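Local coordinates for protein botulinum neurotoxin type G (Clostridium botulinum, PDB 3MPP) that targets nerve cells through its receptor-binding domain and delivers a zinc-dependent protease light chain into the host cytosol, at residues A[29-34]-A[41-46]. The protein carries 4 engineered substitutions. Sequence-based numbering, arbitrary orientation.
Sequences DVIFND and KLNNSE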
loop_
_atom_site.group_PDB
_atom_site.type_symbol
_atom_site.label_atom_id
_atom_site.label_comp_id
_atom_site.label_asym_id
_atom_site.label_seq_id
_atom_site.Cartn_x
_atom_site.Cartn_y
_atom_site.Cartn_z
ATOM N N ASP A 29 23.226 -4.943 -8.009
ATOM C CA ASP A 29 21.924 -4.926 -8.690
ATOM C C ASP A 29 20.757 -4.761 -7.706
ATOM O O ASP A 29 19.653 -5.256 -7.948
ATOM C CB ASP A 29 21.743 -6.187 -9.558
ATOM C CG ASP A 29 20.521 -6.108 -10.490
ATOM O OD1 ASP A 29 20.238 -5.025 -11.050
ATOM O OD2 ASP A 29 19.849 -7.148 -10.664
ATOM N N VAL A 30 21.002 -4.058 -6.603
ATOM C CA VAL A 30 19.938 -3.712 -5.662
ATOM C C VAL A 30 19.578 -2.234 -5.819
ATOM O O VAL A 30 20.451 -1.386 -5.954
ATOM C CB VAL A 30 20.337 -3.979 -4.192
ATOM C CG1 VAL A 30 19.211 -3.557 -3.247
ATOM C CG2 VAL A 30 20.684 -5.457 -3.980
ATOM N N ILE A 31 18.286 -1.932 -5.826
ATOM C CA ILE A 31 17.835 -0.548 -5.900
ATOM C C ILE A 31 17.341 -0.091 -4.530
ATOM O O ILE A 31 16.626 -0.807 -3.828
ATOM C CB ILE A 31 16.721 -0.353 -6.958
ATOM C CG1 ILE A 31 17.278 -0.531 -8.371
ATOM C CG2 ILE A 31 16.117 1.045 -6.854
ATOM C CD1 ILE A 31 17.593 -1.951 -8.733
ATOM N N PHE A 32 17.732 1.111 -4.148
ATOM C CA PHE A 32 17.341 1.658 -2.866
ATOM C C PHE A 32 16.602 2.958 -3.106
ATOM O O PHE A 32 16.801 3.615 -4.123
ATOM C CB PHE A 32 18.569 1.969 -2.005
ATOM C CG PHE A 32 19.310 0.752 -1.516
ATOM C CD1 PHE A 32 18.879 0.074 -0.392
ATOM C CD2 PHE A 32 20.457 0.312 -2.165
ATOM C CE1 PHE A 32 19.560 -1.036 0.070
ATOM C CE2 PHE A 32 21.154 -0.791 -1.706
ATOM C CZ PHE A 32 20.705 -1.470 -0.588
ATOM N N ASN A 33 15.742 3.321 -2.167
ATOM C CA ASN A 33 15.288 4.697 -2.059
ATOM C C ASN A 33 15.265 5.079 -0.587
ATOM O O ASN A 33 15.292 4.205 0.281
ATOM C CB ASN A 33 13.932 4.908 -2.745
ATOM C CG ASN A 33 12.799 4.187 -2.052
ATOM O OD1 ASN A 33 12.653 4.259 -0.836
ATOM N ND2 ASN A 33 11.981 3.490 -2.833
ATOM N N ASP A 34 15.237 6.377 -0.300
ATOM C CA ASP A 34 15.278 6.840 1.081
ATOM C C ASP A 34 13.907 7.208 1.657
ATOM O O ASP A 34 13.821 7.998 2.598
ATOM C CB ASP A 34 16.242 8.026 1.214
ATOM C CG ASP A 34 16.046 9.068 0.120
ATOM O OD1 ASP A 34 14.886 9.335 -0.262
ATOM O OD2 ASP A 34 17.056 9.628 -0.358
ATOM N N LYS A 41 14.783 -2.898 -3.370
ATOM C CA LYS A 41 14.198 -3.738 -4.401
ATOM C C LYS A 41 15.185 -4.841 -4.791
ATOM O O LYS A 41 16.318 -4.566 -5.192
ATOM C CB LYS A 41 13.877 -2.871 -5.620
ATOM C CG LYS A 41 13.151 -3.567 -6.773
ATOM C CD LYS A 41 13.034 -2.542 -7.924
ATOM C CE LYS A 41 12.365 -3.067 -9.165
ATOM N NZ LYS A 41 12.321 -1.977 -10.196
ATOM N N LEU A 42 14.743 -6.085 -4.669
ATOM C CA LEU A 42 15.492 -7.239 -5.171
ATOM C C LEU A 42 15.007 -7.603 -6.566
ATOM O O LEU A 42 13.820 -7.859 -6.765
ATOM C CB LEU A 42 15.299 -8.436 -4.242
ATOM C CG LEU A 42 15.690 -8.251 -2.770
ATOM C CD1 LEU A 42 15.343 -9.483 -1.958
ATOM C CD2 LEU A 42 17.180 -7.932 -2.658
ATOM N N ASN A 43 15.934 -7.621 -7.520
ATOM C CA ASN A 43 15.678 -8.064 -8.888
ATOM C C ASN A 43 16.095 -9.525 -9.021
ATOM O O ASN A 43 16.667 -10.097 -8.089
ATOM C CB ASN A 43 16.479 -7.207 -9.882
ATOM C CG ASN A 43 16.119 -5.720 -9.810
ATOM O OD1 ASN A 43 16.990 -4.851 -9.670
ATOM N ND2 ASN A 43 14.839 -5.426 -9.901
ATOM N N ASN A 44 15.819 -10.134 -10.174
ATOM C CA ASN A 44 16.111 -11.549 -10.341
ATOM C C ASN A 44 17.504 -11.775 -10.914
ATOM O O ASN A 44 17.655 -12.124 -12.081
ATOM C CB ASN A 44 15.064 -12.252 -11.212
ATOM C CG ASN A 44 15.157 -13.771 -11.098
ATOM O OD1 ASN A 44 16.002 -14.292 -10.365
ATOM N ND2 ASN A 44 14.299 -14.483 -11.818
ATOM N N SER A 45 18.512 -11.563 -10.079
ATOM C CA SER A 45 19.903 -11.725 -10.480
ATOM C C SER A 45 20.757 -12.048 -9.260
ATOM O O SER A 45 20.446 -11.615 -8.142
ATOM C CB SER A 45 20.412 -10.443 -11.153
ATOM O OG SER A 45 21.821 -10.310 -11.039
ATOM N N GLU A 46 21.838 -12.783 -9.472
ATOM C CA GLU A 46 22.757 -13.101 -8.389
ATOM C C GLU A 46 23.382 -11.837 -7.820
ATOM O O GLU A 46 23.818 -11.820 -6.674
ATOM C CB GLU A 46 23.864 -14.033 -8.888
ATOM C CG GLU A 46 23.356 -15.405 -9.221
ATOM C CD GLU A 46 24.474 -16.363 -9.586
ATOM O OE1 GLU A 46 25.640 -15.919 -9.719
ATOM O OE2 GLU A 46 24.166 -17.558 -9.742
#
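I31 and K41 form the hydrogen-bonded antiparallel pair of a beta hairpin, strands 30-33 and 39-43, in the N-terminal half of the receptor-binding domain, the subdomain with the concanavalin-like sandwich fold. The axes of 30-33 and 41-43 lie at 164°, close to antiparallel. K41 N donates to I31 O at 2.8 Å, in the carbonyl plane, while the return bond from I31 N to K41 O is weak at 3.3 Å. On the sheet face they share, I31 CB and K41 CB lie 4.0 Å apart. Beyond CB the K41 chain is fully extended, and its NZ makes a salt bridge with E427, a residue of the C-terminal subdomain, so this hairpin also touches the other half of the domain. V30 and L42 lie on the other face, and their nearest side-chain atoms, V30 CG2 and L42 CD2, only graze at 4.5 Å. V30 CG1, anti to its backbone N (chi1 178°), instead sits over a face of the F32 ring, offset toward the rim, and 3.6 Å from K41 O. L42 is buried against F184, L186 and I198. Past the I31-K41 pair the backbones diverge, and S48 OG hydrogen-bonds with both D29 O and N43 N, linking the two segments. The D29 side chain crosses that of N43 at about a right angle. Its chi1 of -170° sets CG anti to the backbone N, and D29 OD2 lies 3.5 Å from N43 CB.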